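Local coordinates for protein mercuric reductase (Metallosphaera sedula, PDB 4YWO) that probably reduces mercuric ion to elemental mercury at the expense of NADPH, working as an FAD-containing homodimer of the pyridine nucleotide-disulfide oxidoreductase family, at residues G321-A324 with T325-L329; A30-K33 with A34-G38; V378-A381 with E382-N385; E408-A411 with E412-G415; G160-N164 with R165-S169. All coordinates share one frame; numbering follows the deposited sequence. Where two conformers were deposited one is given.

Contact 1 of 5, residues G321-A324 with T325-L329; sequences GSIA and TENAL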
# COMPACT_ATOMS: atom_id res chain seq x y z
N GLY A 321 1.71 -8.35 24.17
CA GLY A 321 0.73 -8.78 25.19
C GLY A 321 0.34 -10.24 24.91
O GLY A 321 0.28 -11.07 25.81
N SER A 322 0.16 -10.64 23.61
CA SER A 322 -0.09 -12.02 23.30
C SER A 322 1.02 -12.95 23.63
O SER A 322 0.73 -14.04 24.19
CB SER A 322 -0.42 -12.23 21.75
OG SER A 322 -1.61 -11.50 21.40
N ILE A 323 2.24 -12.62 23.29
CA ILE A 323 3.38 -13.52 23.48
C ILE A 323 3.68 -13.65 25.00
O ILE A 323 3.91 -14.76 25.54
CB ILE A 323 4.59 -13.00 22.81
CG1 ILE A 323 4.43 -13.22 21.31
CG2 ILE A 323 5.85 -13.75 23.21
CD1 ILE A 323 5.59 -12.61 20.57
N ALA A 324 3.57 -12.55 25.71
CA ALA A 324 3.90 -12.56 27.17
C ALA A 324 2.94 -13.49 27.84
O ALA A 324 3.38 -14.29 28.71
CB ALA A 324 3.81 -11.16 27.75
N THR A 325 1.68 -13.44 27.45
CA THR A 325 0.62 -14.22 28.04
C THR A 325 0.87 -15.72 27.73
O THR A 325 0.79 -16.60 28.61
CB THR A 325 -0.70 -13.73 27.67
OG1 THR A 325 -0.90 -12.40 28.12
CG2 THR A 325 -1.85 -14.61 28.11
N GLU A 326 1.13 -16.03 26.46
CA GLU A 326 1.38 -17.41 26.11
C GLU A 326 2.56 -17.91 26.83
O GLU A 326 2.53 -19.12 27.35
CB GLU A 326 1.54 -17.52 24.56
CG GLU A 326 1.74 -18.94 24.16
CD GLU A 326 1.69 -19.16 22.66
OE1 GLU A 326 1.58 -18.16 21.90
OE2 GLU A 326 1.87 -20.33 22.26
N ASN A 327 3.66 -17.16 26.93
CA ASN A 327 4.86 -17.66 27.64
C ASN A 327 4.52 -17.87 29.14
O ASN A 327 4.91 -18.89 29.80
CB ASN A 327 6.03 -16.75 27.56
CG ASN A 327 6.67 -16.71 26.11
OD1 ASN A 327 6.40 -17.58 25.34
ND2 ASN A 327 7.55 -15.81 25.87
N ALA A 328 3.70 -16.99 29.66
CA ALA A 328 3.38 -17.09 31.14
C ALA A 328 2.53 -18.26 31.40
O ALA A 328 2.83 -18.96 32.43
CB ALA A 328 2.68 -15.79 31.60
N LEU A 329 1.55 -18.57 30.55
CA LEU A 329 0.55 -19.61 30.86
C LEU A 329 0.91 -21.00 30.30
O LEU A 329 0.34 -21.99 30.76
CB LEU A 329 -0.83 -19.31 30.39
CG LEU A 329 -1.55 -18.05 30.85
CD1 LEU A 329 -2.82 -17.75 30.14
CD2 LEU A 329 -1.83 -18.22 32.36
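Thr325 and Gly321 meet on the tightly packed side of this helical turn. The carbonyl oxygen Gly321 O is gripped twice by the same residue: Thr325 OG1 donates to it over 2.9 Å, while Thr325 N sits 3.2 Å from Gly321 O, and the two donors arrive from opposite faces of the carbonyl plane. The threonine hydroxyl reaches back in this way because chi1 (-61°) sets OG1 beside its own backbone nitrogen and anti to the carbonyl carbon, so that a polar atom in a buried place is satisfied within its own helix. Thr325 is pressed there against Ala30, Lys33 and Ala34 of helix 25-36. The turn belongs to helix 314-330, which lies beside that first helix of the FAD-binding Rossmann-type domain; Gly321 comes close to Ala26, an FAD-binding residue. Ala324 and Ala328 rest on Tyr302 of strand 301-303, and Ala328 N is held by Ala324 O at 2.9 Å. A different face carries Ile323 and Asn327, side by side and pointing the same way, with Ile323 CG2 3.8 Å from Asn327 ND2. That amide is tied outside the turn, its OD1 to Ser332 OG and its ND2 to the carbonyls of Lys334 and Glu293. The looser side is that of partly exposed Ser322 and Glu326, where the extended glutamate leaves the turn for a salt bridge with Lys334.

Contact 2 of 5, residues A30-K33 with A34-G38; sequences AMIK and ANELG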
# COMPACT_ATOMS: atom_id res chain seq x y z
N ALA A 30 -3.41 -9.50 25.86
CA ALA A 30 -3.20 -10.51 26.87
C ALA A 30 -4.50 -11.13 27.30
O ALA A 30 -4.52 -12.34 27.53
CB ALA A 30 -2.45 -9.87 28.07
N MET A 31 -5.56 -10.37 27.47
CA MET A 31 -6.82 -10.85 27.93
C MET A 31 -7.36 -11.87 26.93
O MET A 31 -7.93 -12.94 27.30
CB MET A 31 -7.80 -9.77 28.11
CG MET A 31 -9.16 -10.29 28.56
SD MET A 31 -10.47 -9.14 28.18
CE MET A 31 -10.48 -8.76 26.43
N ILE A 32 -7.20 -11.51 25.69
CA ILE A 32 -7.76 -12.37 24.60
C ILE A 32 -7.00 -13.68 24.53
O ILE A 32 -7.63 -14.76 24.51
CB ILE A 32 -7.75 -11.64 23.27
CG1 ILE A 32 -8.71 -10.50 23.38
CG2 ILE A 32 -8.08 -12.67 22.12
CD1 ILE A 32 -8.65 -9.57 22.19
N LYS A 33 -5.68 -13.61 24.53
CA LYS A 33 -4.85 -14.75 24.57
C LYS A 33 -5.13 -15.64 25.74
O LYS A 33 -5.09 -16.86 25.61
CB LYS A 33 -3.42 -14.43 24.54
CG LYS A 33 -2.50 -15.61 24.50
CD LYS A 33 -2.84 -16.43 23.25
CE LYS A 33 -1.55 -16.98 22.65
NZ LYS A 33 -1.66 -17.41 21.22
N ALA A 34 -5.34 -15.04 26.90
CA ALA A 34 -5.63 -15.85 28.08
C ALA A 34 -6.94 -16.69 27.88
O ALA A 34 -6.94 -17.92 28.18
CB ALA A 34 -5.76 -14.93 29.30
N ASN A 35 -7.98 -16.07 27.37
CA ASN A 35 -9.25 -16.75 27.05
C ASN A 35 -9.04 -17.90 26.08
O ASN A 35 -9.63 -18.97 26.26
CB ASN A 35 -10.28 -15.76 26.48
CG ASN A 35 -11.11 -15.12 27.53
OD1 ASN A 35 -12.26 -15.39 27.60
ND2 ASN A 35 -10.55 -14.23 28.32
N GLU A 36 -8.26 -17.67 25.05
CA GLU A 36 -7.87 -18.67 24.05
C GLU A 36 -7.11 -19.87 24.67
O GLU A 36 -7.20 -21.00 24.21
CB GLU A 36 -7.07 -18.06 22.93
CG GLU A 36 -7.93 -17.07 22.09
CD GLU A 36 -7.13 -16.25 21.05
OE1 GLU A 36 -5.87 -16.28 21.04
OE2 GLU A 36 -7.81 -15.59 20.20
N LEU A 37 -6.35 -19.65 25.74
CA LEU A 37 -5.67 -20.73 26.43
C LEU A 37 -6.49 -21.22 27.59
O LEU A 37 -5.96 -21.94 28.47
CB LEU A 37 -4.33 -20.20 26.94
CG LEU A 37 -3.46 -19.75 25.79
CD1 LEU A 37 -2.15 -19.07 26.25
CD2 LEU A 37 -3.29 -20.95 24.84
N GLY A 38 -7.75 -20.80 27.71
CA GLY A 38 -8.64 -21.40 28.70
C GLY A 38 -8.58 -20.80 30.10
O GLY A 38 -8.98 -21.41 31.06
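The flat amide of Asn35 leans back over the helix to Met31: its ND2 donates to Met31 O over 3.1 Å, with that oxygen lying 19° out of the amide plane. Asn35 N donates to the same carbonyl from the opposite face, giving Met31 O two donors from one residue. Met31 CG runs alongside the amide, and the other end of the group, OD1, takes the backbone N-H of Asp112, so the rotation of the amide is fixed from both ends. The second flat group, the Glu36 carboxylate, lies alongside Ile32, whose CG2 approaches OE2 at 3.5 Å. Lys33 crosses Glu36 at about a right angle. Its CG, anti to the backbone N (chi1 -177°), comes to 3.9 Å from Leu37 CD1; the bend at chi2 then turns Lys33 CD toward Glu36 OE1, 3.8 Å away. Lys33 NZ remains 4.4 Å from Glu36 OE1, beyond salt-bridge range, although the opposite charges probably still attract; NZ also has a long, weak ion pair with Glu326. Ala30 and Ala34 face inward, onto Ile20 and Leu18 of strand 16-21, and both also touch Thr325 of helix 314-330. Past Leu37 the chain turns at Gly38, whose positive phi makes it the C-prime residue of a Schellman motif: Gly38 N bonds to Asn35 O, and Val39 N to Ala34 O. That motif closes the helix of the beta-alpha-beta unit 16-21, 25-36, 42-45, the opening unit of the FAD-binding Rossmann-type fold.

Contact 3 of 5, residues V378-A381 with E382-N385; sequences VAKA and EIIN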
# COMPACT_ATOMS: atom_id res chain seq x y z
N VAL A 378 9.80 6.55 -9.98
CA VAL A 378 8.71 5.58 -9.87
C VAL A 378 7.54 6.06 -10.69
O VAL A 378 7.02 7.18 -10.43
CB VAL A 378 8.37 5.40 -8.36
CG1 VAL A 378 7.22 4.45 -8.14
CG2 VAL A 378 9.59 4.84 -7.63
N ALA A 379 7.05 5.31 -11.70
CA ALA A 379 6.02 5.84 -12.56
C ALA A 379 4.83 6.34 -11.81
O ALA A 379 4.34 7.40 -12.10
CB ALA A 379 5.52 4.77 -13.55
N LYS A 380 4.33 5.56 -10.83
CA LYS A 380 3.12 5.99 -10.20
C LYS A 380 3.30 7.34 -9.47
O LYS A 380 2.42 8.16 -9.39
CB LYS A 380 2.59 4.91 -9.20
CG LYS A 380 1.22 5.25 -8.61
CD LYS A 380 0.18 5.48 -9.73
CE LYS A 380 -1.29 5.43 -9.36
NZ LYS A 380 -1.70 4.05 -8.97
N ALA A 381 4.48 7.54 -8.89
CA ALA A 381 4.78 8.80 -8.16
C ALA A 381 4.75 10.00 -9.14
O ALA A 381 4.19 11.08 -8.82
CB ALA A 381 6.12 8.73 -7.45
N GLU A 382 5.18 9.80 -10.39
CA GLU A 382 5.03 10.81 -11.42
C GLU A 382 3.57 11.05 -11.80
O GLU A 382 3.08 12.22 -11.91
CB GLU A 382 5.91 10.37 -12.63
CG GLU A 382 7.38 10.14 -12.30
CD GLU A 382 8.27 9.43 -13.38
OE1 GLU A 382 8.06 9.81 -14.55
OE2 GLU A 382 9.10 8.50 -13.03
N ILE A 383 2.81 9.98 -11.93
CA ILE A 383 1.40 10.04 -12.32
C ILE A 383 0.52 10.81 -11.31
O ILE A 383 -0.33 11.62 -11.69
CB ILE A 383 0.83 8.62 -12.57
CG1 ILE A 383 1.46 8.00 -13.81
CG2 ILE A 383 -0.72 8.59 -12.67
CD1 ILE A 383 1.23 6.51 -13.93
N ILE A 384 0.85 10.67 -10.02
CA ILE A 384 0.06 11.30 -8.96
C ILE A 384 0.71 12.53 -8.36
O ILE A 384 0.32 12.94 -7.27
CB ILE A 384 -0.33 10.24 -7.87
CG1 ILE A 384 0.88 9.78 -7.04
CG2 ILE A 384 -1.09 9.06 -8.43
CD1 ILE A 384 0.66 8.83 -5.88
N ASN A 385 1.70 13.05 -9.04
CA ASN A 385 2.35 14.30 -8.62
C ASN A 385 2.92 14.21 -7.20
O ASN A 385 2.69 15.09 -6.35
CB ASN A 385 1.33 15.47 -8.72
CG ASN A 385 1.06 15.88 -10.15
OD1 ASN A 385 1.74 15.43 -11.06
ND2 ASN A 385 0.05 16.75 -10.36
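Lys380 and Ile384 cross at about a right angle, the aliphatic end of the lysine passing the branched methyl of the isoleucine with Lys380 CE 3.8 Å from Ile384 CG2. The lysine chain bends at chi2 and again at chi4, and its ammonium finishes on the carbonyl oxygen of Pro438. Ile384 holds CG1 between its backbone N and carbonyl carbon (chi1 70°), which brings that carbon to 3.2 Å from Lys380 O, a carbonyl that also accepts Ile384 N at 3.0 Å. On other sides of the turn, Ile383 lays CG1 against Ala379 O, and Glu382 folds back along the start of the helix, its CG 3.5 Å from Val378 O. The Glu382 side chain touches Arg387 of its own chain and Met99 of the second subunit. Ala379 meets Phe437, while Ala381 turns to Met375 and Ile440. The second subunit presses on the far end as well: its Arg63 NH1 bonds to Ile383 O, and its Tyr66 packs on Ile384. Asn385, with positive phi, is the C-prime residue of a Schellman motif, Asn385 N to Glu382 O and Ser386 N to Ala381 O, ending this short helix at the subunit interface of the dimerisation domain.

Contact 4 of 5, residues E408-A411 with E412-G415; sequences ENVA and EMIG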
# COMPACT_ATOMS: atom_id res chain seq x y z
N GLU A 408 4.28 8.80 -1.16
CA GLU A 408 2.83 8.80 -0.98
C GLU A 408 2.35 7.39 -0.57
O GLU A 408 2.52 6.42 -1.30
CB GLU A 408 2.14 9.15 -2.33
CG GLU A 408 0.76 9.71 -2.12
CD GLU A 408 0.80 11.09 -1.39
OE1 GLU A 408 -0.11 11.18 -0.60
OE2 GLU A 408 1.77 11.99 -1.51
N ASN A 409 1.71 7.30 0.58
CA ASN A 409 1.12 6.09 1.08
C ASN A 409 2.12 4.95 1.20
O ASN A 409 1.74 3.80 1.16
CB ASN A 409 -0.02 5.63 0.20
CG ASN A 409 -1.17 6.60 0.14
OD1 ASN A 409 -1.77 6.79 -0.97
ND2 ASN A 409 -1.56 7.15 1.27
N VAL A 410 3.42 5.27 1.45
CA VAL A 410 4.38 4.16 1.66
C VAL A 410 4.04 3.33 2.90
O VAL A 410 4.56 2.25 3.06
CB VAL A 410 5.84 4.63 1.56
CG1 VAL A 410 6.20 5.16 0.19
CG2 VAL A 410 6.23 5.63 2.64
N ALA A 411 3.23 3.86 3.81
CA ALA A 411 2.78 3.03 4.89
C ALA A 411 2.12 1.72 4.45
O ALA A 411 2.24 0.71 5.16
CB ALA A 411 1.76 3.76 5.72
N GLU A 412 1.55 1.70 3.24
CA GLU A 412 0.78 0.57 2.72
C GLU A 412 1.69 -0.50 2.15
O GLU A 412 1.21 -1.62 1.94
CB GLU A 412 -0.28 1.00 1.71
CG GLU A 412 -1.35 1.91 2.28
CD GLU A 412 -2.23 1.27 3.39
OE1 GLU A 412 -2.10 0.02 3.51
OE2 GLU A 412 -2.91 1.99 4.21
N MET A 413 2.91 -0.15 1.78
CA MET A 413 3.88 -1.11 1.24
C MET A 413 4.88 -1.62 2.28
O MET A 413 5.59 -2.59 2.03
CB MET A 413 4.70 -0.54 0.08
CG MET A 413 5.82 0.37 0.49
SD MET A 413 6.54 1.09 -1.03
CE MET A 413 8.06 1.82 -0.42
N ILE A 414 4.93 -1.04 3.47
CA ILE A 414 5.97 -1.39 4.44
C ILE A 414 5.68 -2.76 5.00
O ILE A 414 6.62 -3.46 5.40
CB ILE A 414 6.17 -0.31 5.51
CG1 ILE A 414 7.61 -0.32 6.08
CG2 ILE A 414 5.11 -0.38 6.62
CD1 ILE A 414 8.66 0.06 5.10
N GLY A 415 4.42 -3.26 4.93
CA GLY A 415 4.19 -4.59 5.37
C GLY A 415 4.75 -5.64 4.39
O GLY A 415 5.17 -6.71 4.85
O HOH W 1 1.86 -2.05 5.18
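Met413 stands with CG between its backbone N and carbonyl carbon (chi1 79°) and its chain extended beyond, so that it runs beside Val410, whose chi1 of -63° places CG1 next to the backbone N. The two point the same way, and Met413 CE ends 3.9 Å from Val410 CG1. Ile414 CG2 meets Ala411 O at 3.4 Å. The backbone is wound in tight turns. Glu412 N donates to Asn409 O over 3.0 Å in a bond that is nearly straight at its hydrogen (166°), and Met413 N reaches Val410 O at 3.2 Å; both donors come from above the carbonyl plane, Met413 N more steeply. Ile414 N adds only a weak bond to Val410 O. A water then bridges Ala411 O and Gly415 N, 2.8 Å from each, filling in for a direct helical bond. Val410 and Ile414 pack on Ala352 of strand 350-355. Asn409 packs on its counterpart in the second subunit. The buried Glu412 carboxylate links the loop before helix 414-422 to that subunit by two hydrogen bonds, OE1 taking Ala441 N and OE2 taking Ile440 N of the partner. These two N-H groups probably also help to stabilise a negative charge on Glu412.

Contact 5 of 5, residues G160-N164 with R165-S169; sequences GFWTN and REALS. With FAD (flavin-adenine dinucleotide), chain B.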
# COMPACT_ATOMS: atom_id res chain seq x y z
N GLY A 160 2.49 26.77 31.41
CA GLY A 160 1.51 25.72 30.98
C GLY A 160 1.80 25.35 29.50
O GLY A 160 2.50 26.05 28.77
N PHE A 161 1.25 24.22 29.10
CA PHE A 161 1.62 23.65 27.75
C PHE A 161 0.55 22.59 27.45
O PHE A 161 -0.27 22.21 28.25
CB PHE A 161 3.01 23.04 27.79
CG PHE A 161 3.21 22.01 28.85
CD1 PHE A 161 2.81 20.70 28.73
CD2 PHE A 161 3.71 22.38 30.13
CE1 PHE A 161 2.89 19.77 29.78
CE2 PHE A 161 3.83 21.45 31.15
CZ PHE A 161 3.41 20.16 31.03
N TRP A 162 0.56 22.14 26.19
CA TRP A 162 -0.23 21.06 25.71
C TRP A 162 0.68 19.83 25.56
O TRP A 162 1.88 19.95 25.26
CB TRP A 162 -0.85 21.36 24.39
CG TRP A 162 -1.97 22.29 24.40
CD1 TRP A 162 -2.58 22.85 25.50
CD2 TRP A 162 -2.71 22.75 23.25
NE1 TRP A 162 -3.65 23.65 25.09
CE2 TRP A 162 -3.73 23.60 23.72
CE3 TRP A 162 -2.57 22.54 21.89
CZ2 TRP A 162 -4.59 24.24 22.86
CZ3 TRP A 162 -3.42 23.24 21.03
CH2 TRP A 162 -4.45 24.01 21.52
N THR A 163 0.05 18.69 25.75
CA THR A 163 0.60 17.42 25.32
C THR A 163 -0.31 16.93 24.17
O THR A 163 -1.24 17.61 23.75
CB THR A 163 0.65 16.36 26.38
OG1 THR A 163 -0.66 15.95 26.76
CG2 THR A 163 1.43 16.83 27.59
N ASN A 164 -0.06 15.70 23.69
CA ASN A 164 -1.00 15.14 22.70
C ASN A 164 -2.46 15.18 23.05
O ASN A 164 -3.30 15.39 22.15
CB ASN A 164 -0.52 13.67 22.36
CG ASN A 164 -0.51 12.76 23.59
OD1 ASN A 164 0.29 12.93 24.49
ND2 ASN A 164 -1.51 11.86 23.72
N ARG A 165 -2.80 14.96 24.32
CA ARG A 165 -4.14 14.93 24.75
C ARG A 165 -4.83 16.25 24.42
O ARG A 165 -5.92 16.27 23.86
CB ARG A 165 -4.21 14.68 26.28
CG ARG A 165 -5.59 14.61 26.76
CD ARG A 165 -5.63 14.39 28.29
NE ARG A 165 -4.94 13.16 28.66
CZ ARG A 165 -5.50 11.93 28.62
NH1 ARG A 165 -6.77 11.75 28.23
NH2 ARG A 165 -4.78 10.88 28.96
N GLU A 166 -4.21 17.34 24.78
CA GLU A 166 -4.82 18.63 24.53
C GLU A 166 -4.78 19.02 23.11
O GLU A 166 -5.69 19.69 22.64
CB GLU A 166 -4.14 19.68 25.39
CG GLU A 166 -4.35 19.47 26.87
CD GLU A 166 -3.46 18.44 27.53
OE1 GLU A 166 -2.37 18.12 27.10
OE2 GLU A 166 -3.94 17.78 28.45
N ALA A 167 -3.69 18.66 22.38
CA ALA A 167 -3.58 19.03 20.95
C ALA A 167 -4.65 18.31 20.11
O ALA A 167 -5.07 18.81 19.06
CB ALA A 167 -2.15 18.75 20.42
N LEU A 168 -5.11 17.13 20.58
CA LEU A 168 -6.21 16.43 19.91
C LEU A 168 -7.64 16.88 20.27
O LEU A 168 -8.59 16.57 19.57
CB LEU A 168 -6.01 14.93 20.05
CG LEU A 168 -4.75 14.35 19.38
CD1 LEU A 168 -4.42 12.93 19.86
CD2 LEU A 168 -4.88 14.44 17.86
N SER A 169 -7.78 17.52 21.43
CA SER A 169 -9.04 18.10 21.85
C SER A 169 -8.77 19.53 22.35
O SER A 169 -8.92 19.81 23.56
CB SER A 169 -9.61 17.30 22.98
OG SER A 169 -9.87 16.01 22.61
PA FAD B . -1.35 1.85 27.22
O1A FAD B . -2.42 1.63 26.18
O2A FAD B . -1.10 3.23 27.77
O5B FAD B . -1.65 0.86 28.46
C5B FAD B . -1.68 1.36 29.79
C4B FAD B . -3.10 1.29 30.34
O4B FAD B . -3.10 0.59 31.59
C3B FAD B . -3.68 2.67 30.57
O3B FAD B . -4.85 2.86 29.78
C2B FAD B . -4.02 2.74 32.05
O2B FAD B . -5.43 2.97 32.21
C1B FAD B . -3.65 1.39 32.64
N9A FAD B . -2.63 1.58 33.70
C8A FAD B . -1.48 2.26 33.58
N7A FAD B . -0.77 2.24 34.74
C5A FAD B . -1.48 1.53 35.63
C6A FAD B . -1.31 1.12 37.05
N6A FAD B . -0.21 1.48 37.75
N1A FAD B . -2.29 0.38 37.61
C2A FAD B . -3.39 0.02 36.92
N3A FAD B . -3.61 0.35 35.63
C4A FAD B . -2.71 1.09 34.95
N1 FAD B . 1.36 3.73 17.48
C2 FAD B . 1.19 3.21 16.24
O2 FAD B . 1.53 2.03 16.04
N3 FAD B . 0.66 3.92 15.23
C4 FAD B . 0.27 5.19 15.37
O4 FAD B . -0.21 5.82 14.40
C4X FAD B . 0.43 5.84 16.69
N5 FAD B . 0.05 7.12 16.91
C5X FAD B . 0.21 7.68 18.14
C6 FAD B . -0.18 9.00 18.34
C7 FAD B . -0.03 9.58 19.60
C7M FAD B . -0.45 11.01 19.82
C8 FAD B . 0.55 8.80 20.72
C8M FAD B . 0.72 9.43 22.07
C9 FAD B . 0.95 7.48 20.52
C9A FAD B . 0.79 6.89 19.26
N10 FAD B . 1.18 5.56 19.05
C10 FAD B . 1.01 5.01 17.77
C1' FAD B . 1.76 4.76 20.14
C2' FAD B . 0.71 3.81 20.68
O2' FAD B . -0.48 4.54 21.00
C3' FAD B . 1.21 3.09 21.93
O3' FAD B . 2.48 2.49 21.65
C4' FAD B . 0.23 2.01 22.37
O4' FAD B . -0.98 2.63 22.83
C5' FAD B . 0.82 1.16 23.49
O5' FAD B . -0.23 0.57 24.25
P FAD B . 0.06 -0.04 25.71
O1P FAD B . -1.11 -0.91 26.10
O2P FAD B . 1.46 -0.61 25.72
O3P FAD B . 0.04 1.27 26.65
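A capping box opens helix 164-168 beside the flavin, made by Thr163 at the N-cap and Glu166 three residues on. Glu166 OE1 takes two hydrogen bonds, from Thr163 N at 2.8 Å (161° at the hydrogen) and from Thr163 OG1, also at 2.8 Å; the hydroxyl comes on the syn side of the carboxylate, 16° out of its plane. The return half of the box, Arg165 N to Thr163 OG1, is weak at 3.4 Å. The glutamate can fold back to Thr163 because its chain bends at chi2 (80°). Its CB, held by the backbone of the helix's first turn, lies over one face of the Trp162 indole in a CH-pi contact, Glu166 CB being 3.7 Å from the centroid of the five-membered ring. Further along the indole, Trp162 CE3 packs on Ala167 CB. Trp162 also hydrogen-bonds through its backbone to strand 260-263, while Ala167 and Leu168 touch Phe189 of helix 184-194, which fixes the short helix between neighbouring elements. Asn164, a residue of the FAD pocket, gives its ND2 to Val56 O and packs against the two methyl groups of the flavin's dimethylbenzene ring, with Asn164 ND2 3.7 Å from FAD C8M and Asn164 CB 3.7 Å from FAD C7M.

Contacts 1 and 2 lie against each other, centres 9 Å apart, on two neighbouring helices of the FAD-binding domain: Ser322 O comes to 3.6 Å from Lys33 CG, and Thr325 CG2 to 3.7 Å from Ala34 N. Contacts 3 and 4 form a second group in the dimerisation domain, centres 15 Å apart, joined where Ile384 CD1 meets Glu408 CG at 3.9 Å; both reach the second subunit. Contact 5 stands apart from both groups, its nearest atoms about 20 Å from contact 1 and about 17 Å from contact 4, yet it touches the flavin methyls directly. Contact 4 lies farther off, the side chain of Ala411 about 9 Å from a bound FAD.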